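Local coordinates for putative secreted glycosylhydrolase (Parabacteroides distasonis ATCC 8503, PDB 3IMM), which is probably a secreted carbohydrate-active hydrolase of the 3-keto-disaccharide hydrolase family, its exact substrate not established, at residues Ser39-Phe49 against Val66-Trp75. Residues are numbered along the deposited sequence; the frame is centred on the assembly and turned at random.
Sequences SIWTKDEYENF and VVYCTDTKDW
Trp41 lays its indole under Thr72, whose CB sits over the five-membered ring, 3.7 Å from the centroid and only 7° off the ring normal, a CH-pi contact; Thr72 CG2 lies over the same face, nearest Trp41 CD2. The same indole drives the edge of its benzo ring into the face of Trp75, a T-shaped pair with planes at 65° in which Trp41 CZ2 comes within 3.6 Å of Trp75 CG. Trp41 CG lies anti to the carbonyl carbon (chi1 -57°) and points the indole at 66-75; there CZ3 meets Val66 CG1 near the ring plane, while Cys69 SG approaches the six-membered ring obliquely, 4.4 Å from its centroid. The indole nitrogen is served by water: Trp41 NE1 donates to a molecule that in turn donates to Thr72 O. Replacing Trp41 by an alanine is likely to open a gap between Thr72, Trp75 and Val66 and to leave the bridging water without its indole donor. Farther along, Phe49 CZ touches Val67 CG1 edge-on at 4.0 Å, and Phe49 CE2 meets Tyr68 CE1 obliquely. No direct hydrogen bond joins the two segments; other waters link Tyr46 O to Tyr68 N and Asn48 N to Tyr68 OH, which also bonds Gly131 O. Strands 40-42 and 62-69 are separated in their sheet by strand 179-182, whose Phe179 touches Thr72 and whose Ile180 touches Phe49. Phe49 begins a strand of the other sheet at a G1 beta bulge with Asn48, and Val67 touches Cys129 of that sheet; such an apolar interior between two antiparallel sheets is consistent with a concanavalin-like beta-sandwich.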
loop_
_atom_site.group_PDB
_atom_site.type_symbol
_atom_site.label_atom_id
_atom_site.label_comp_id
_atom_site.label_asym_id
_atom_site.label_seq_id
_atom_site.Cartn_x
_atom_site.Cartn_y
_atom_site.Cartn_z
ATOM N N SER A 39 8.070 6.500 7.304
ATOM C CA SER A 39 6.815 5.777 7.340
ATOM C C SER A 39 6.096 5.865 8.694
ATOM O O SER A 39 6.673 6.292 9.713
ATOM C CB SER A 39 7.074 4.301 6.973
ATOM O OG SER A 39 7.620 4.149 5.661
ATOM N N ILE A 40 4.837 5.440 8.707
ATOM C CA ILE A 40 4.044 5.305 9.948
ATOM C C ILE A 40 3.615 3.840 10.041
ATOM O O ILE A 40 3.211 3.246 9.029
ATOM C CB ILE A 40 2.791 6.268 9.974
ATOM C CG1 ILE A 40 1.967 6.090 11.261
ATOM C CG2 ILE A 40 1.879 6.124 8.693
ATOM C CD1 ILE A 40 1.138 7.260 11.618
ATOM N N TRP A 41 3.733 3.241 11.232
ATOM C CA TRP A 41 3.479 1.824 11.374
ATOM C C TRP A 41 2.498 1.573 12.463
ATOM O O TRP A 41 2.394 2.352 13.415
ATOM C CB TRP A 41 4.759 1.035 11.690
ATOM C CG TRP A 41 5.849 1.220 10.667
ATOM C CD1 TRP A 41 6.917 2.044 10.766
ATOM C CD2 TRP A 41 5.951 0.573 9.395
ATOM N NE1 TRP A 41 7.680 1.968 9.622
ATOM C CE2 TRP A 41 7.108 1.068 8.768
ATOM C CE3 TRP A 41 5.197 -0.408 8.746
ATOM C CZ2 TRP A 41 7.521 0.634 7.508
ATOM C CZ3 TRP A 41 5.589 -0.830 7.508
ATOM C CH2 TRP A 41 6.744 -0.298 6.889
ATOM N N THR A 42 1.801 0.445 12.334
ATOM C CA THR A 42 1.059 -0.088 13.440
ATOM C C THR A 42 2.052 -0.529 14.519
ATOM O O THR A 42 3.197 -0.874 14.220
ATOM C CB THR A 42 0.150 -1.263 13.003
ATOM O OG1 THR A 42 0.940 -2.261 12.369
ATOM C CG2 THR A 42 -0.941 -0.791 12.043
ATOM N N LYS A 43 1.617 -0.490 15.779
ATOM C CA LYS A 43 2.431 -0.980 16.873
ATOM C C LYS A 43 2.321 -2.509 16.977
ATOM O O LYS A 43 3.191 -3.169 17.568
ATOM C CB LYS A 43 1.984 -0.351 18.200
ATOM C CG LYS A 43 2.369 1.101 18.399
ATOM C CD LYS A 43 1.956 1.524 19.832
ATOM C CE LYS A 43 2.463 2.895 20.170
ATOM N NZ LYS A 43 1.806 3.329 21.381
ATOM N N ASP A 44 1.256 -3.053 16.385
ATOM C CA ASP A 44 0.929 -4.482 16.431
ATOM C C ASP A 44 0.974 -5.140 15.038
ATOM O O ASP A 44 0.873 -4.468 14.024
ATOM C CB ASP A 44 -0.486 -4.670 17.005
ATOM C CG ASP A 44 -0.643 -4.102 18.392
ATOM O OD1 ASP A 44 0.320 -4.168 19.189
ATOM O OD2 ASP A 44 -1.751 -3.598 18.683
ATOM N N GLU A 45 1.117 -6.461 15.015
ATOM C CA GLU A 45 1.134 -7.232 13.772
ATOM C C GLU A 45 -0.250 -7.765 13.468
ATOM O O GLU A 45 -1.054 -8.009 14.372
ATOM C CB GLU A 45 2.132 -8.381 13.848
ATOM C CG GLU A 45 3.574 -7.908 14.093
ATOM C CD GLU A 45 4.587 -9.022 14.033
ATOM O OE1 GLU A 45 4.624 -9.740 13.033
ATOM O OE2 GLU A 45 5.363 -9.177 14.985
ATOM N N TYR A 46 -0.526 -7.881 12.177
ATOM C CA TYR A 46 -1.805 -8.325 11.664
ATOM C C TYR A 46 -1.634 -9.400 10.591
ATOM O O TYR A 46 -0.712 -9.350 9.781
ATOM C CB TYR A 46 -2.526 -7.157 11.033
ATOM C CG TYR A 46 -2.988 -6.158 12.021
ATOM C CD1 TYR A 46 -4.229 -6.298 12.636
ATOM C CD2 TYR A 46 -2.191 -5.073 12.375
ATOM C CE1 TYR A 46 -4.673 -5.399 13.555
ATOM C CE2 TYR A 46 -2.645 -4.142 13.295
ATOM C CZ TYR A 46 -3.884 -4.307 13.887
ATOM O OH TYR A 46 -4.333 -3.390 14.840
ATOM N N GLU A 47 -2.553 -10.347 10.599
ATOM C CA GLU A 47 -2.743 -11.299 9.517
ATOM C C GLU A 47 -4.235 -11.558 9.391
ATOM O O GLU A 47 -5.007 -11.313 10.358
ATOM C CB GLU A 47 -2.016 -12.612 9.797
ATOM C CG GLU A 47 -2.412 -13.279 11.092
ATOM C CD GLU A 47 -1.642 -14.556 11.335
ATOM O OE1 GLU A 47 -0.898 -15.001 10.418
ATOM O OE2 GLU A 47 -1.787 -15.121 12.445
ATOM N N ASN A 48 -4.653 -12.041 8.228
ATOM C CA ASN A 48 -6.064 -12.471 8.044
ATOM C C ASN A 48 -7.029 -11.343 8.372
ATOM O O ASN A 48 -7.874 -11.430 9.266
ATOM C CB ASN A 48 -6.358 -13.727 8.882
ATOM C CG ASN A 48 -5.539 -14.899 8.421
ATOM O OD1 ASN A 48 -5.394 -15.116 7.204
ATOM N ND2 ASN A 48 -4.979 -15.653 9.366
ATOM N N PHE A 49 -6.858 -10.275 7.614
ATOM C CA PHE A 49 -7.540 -9.038 7.838
ATOM C C PHE A 49 -7.973 -8.384 6.523
ATOM O O PHE A 49 -7.541 -8.772 5.464
ATOM C CB PHE A 49 -6.613 -8.104 8.620
ATOM C CG PHE A 49 -5.400 -7.665 7.874
ATOM C CD1 PHE A 49 -5.455 -6.593 6.976
ATOM C CD2 PHE A 49 -4.175 -8.280 8.100
ATOM C CE1 PHE A 49 -4.301 -6.164 6.300
ATOM C CE2 PHE A 49 -3.038 -7.875 7.412
ATOM C CZ PHE A 49 -3.100 -6.817 6.518
ATOM N N VAL A 66 1.800 -0.645 3.023
ATOM C CA VAL A 66 2.703 -1.762 3.277
ATOM C C VAL A 66 2.029 -2.727 4.228
ATOM O O VAL A 66 1.486 -2.313 5.225
ATOM C CB VAL A 66 4.057 -1.268 3.818
ATOM C CG1 VAL A 66 5.004 -2.417 4.077
ATOM C CG2 VAL A 66 4.680 -0.295 2.793
ATOM N N VAL A 67 2.024 -4.005 3.889
ATOM C CA VAL A 67 1.442 -5.049 4.753
ATOM C C VAL A 67 2.499 -6.125 4.958
ATOM O O VAL A 67 3.542 -6.166 4.253
ATOM C CB VAL A 67 0.116 -5.652 4.177
ATOM C CG1 VAL A 67 -0.957 -4.545 4.022
ATOM C CG2 VAL A 67 0.343 -6.410 2.814
ATOM N N TYR A 68 2.270 -6.962 5.962
ATOM C CA TYR A 68 3.116 -8.116 6.194
ATOM C C TYR A 68 4.570 -7.710 6.416
ATOM O O TYR A 68 5.502 -8.406 5.962
ATOM C CB TYR A 68 3.028 -9.077 4.976
ATOM C CG TYR A 68 1.698 -9.721 4.693
ATOM C CD1 TYR A 68 0.662 -9.673 5.609
ATOM C CD2 TYR A 68 1.508 -10.484 3.516
ATOM C CE1 TYR A 68 -0.533 -10.288 5.358
ATOM C CE2 TYR A 68 0.308 -11.138 3.273
ATOM C CZ TYR A 68 -0.699 -11.041 4.199
ATOM O OH TYR A 68 -1.895 -11.676 4.008
ATOM N N CYS A 69 4.776 -6.588 7.092
ATOM C CA CYS A 69 6.124 -6.097 7.332
ATOM C C CYS A 69 6.715 -6.746 8.565
ATOM O O CYS A 69 6.186 -6.613 9.641
ATOM C CB CYS A 69 6.171 -4.572 7.454
ATOM S SG CYS A 69 7.808 -4.004 7.756
ATOM N N THR A 70 7.832 -7.450 8.388
ATOM C CA THR A 70 8.444 -8.205 9.473
ATOM C C THR A 70 9.649 -7.445 10.044
ATOM O O THR A 70 10.243 -7.890 11.021
ATOM C CB THR A 70 8.866 -9.623 9.001
ATOM O OG1 THR A 70 9.776 -9.517 7.903
ATOM C CG2 THR A 70 7.637 -10.460 8.566
ATOM N N ASP A 71 9.941 -6.267 9.488
ATOM C CA ASP A 71 11.001 -5.417 9.989
ATOM C C ASP A 71 10.708 -4.000 9.571
ATOM O O ASP A 71 10.853 -3.669 8.400
ATOM C CB ASP A 71 12.321 -5.873 9.364
ATOM C CG ASP A 71 13.543 -5.140 9.920
ATOM O OD1 ASP A 71 13.437 -3.953 10.326
ATOM O OD2 ASP A 71 14.613 -5.767 9.916
ATOM N N THR A 72 10.297 -3.145 10.500
ATOM C CA THR A 72 9.910 -1.762 10.131
ATOM C C THR A 72 11.139 -0.842 9.839
ATOM O O THR A 72 10.998 0.198 9.192
ATOM C CB THR A 72 9.012 -1.148 11.186
ATOM O OG1 THR A 72 9.718 -1.108 12.421
ATOM C CG2 THR A 72 7.748 -1.988 11.369
ATOM N N LYS A 73 12.337 -1.248 10.257
ATOM C CA LYS A 73 13.576 -0.506 9.905
ATOM C C LYS A 73 14.017 -0.887 8.468
ATOM O O LYS A 73 14.112 -0.023 7.594
ATOM C CB LYS A 73 14.701 -0.735 10.934
ATOM N N ASP A 74 14.219 -2.178 8.224
ATOM C CA ASP A 74 14.553 -2.697 6.888
ATOM C C ASP A 74 13.316 -3.273 6.184
ATOM O O ASP A 74 13.252 -4.468 5.851
ATOM C CB ASP A 74 15.657 -3.764 7.027
ATOM C CG ASP A 74 16.190 -4.257 5.678
ATOM O OD1 ASP A 74 16.182 -3.480 4.698
ATOM O OD2 ASP A 74 16.629 -5.417 5.624
ATOM N N TRP A 75 12.348 -2.402 5.930
ATOM C CA TRP A 75 11.011 -2.835 5.526
ATOM C C TRP A 75 10.879 -3.157 4.053
ATOM O O TRP A 75 10.083 -3.991 3.678
ATOM C CB TRP A 75 9.963 -1.774 5.905
ATOM C CG TRP A 75 10.031 -0.423 5.186
ATOM C CD1 TRP A 75 10.655 0.718 5.629
ATOM C CD2 TRP A 75 9.386 -0.068 3.945
ATOM N NE1 TRP A 75 10.431 1.746 4.749
ATOM C CE2 TRP A 75 9.665 1.299 3.707
ATOM C CE3 TRP A 75 8.599 -0.766 3.030
ATOM C CZ2 TRP A 75 9.205 1.976 2.576
ATOM C CZ3 TRP A 75 8.135 -0.098 1.897
ATOM C CH2 TRP A 75 8.452 1.266 1.677
HETATM O O HOH W 1 10.669 4.604 6.616
HETATM O O HOH W 2 10.545 2.870 8.978
HETATM O O HOH W 3 0.260 -7.224 8.012
HETATM O O HOH W 4 -2.658 -12.876 6.334
#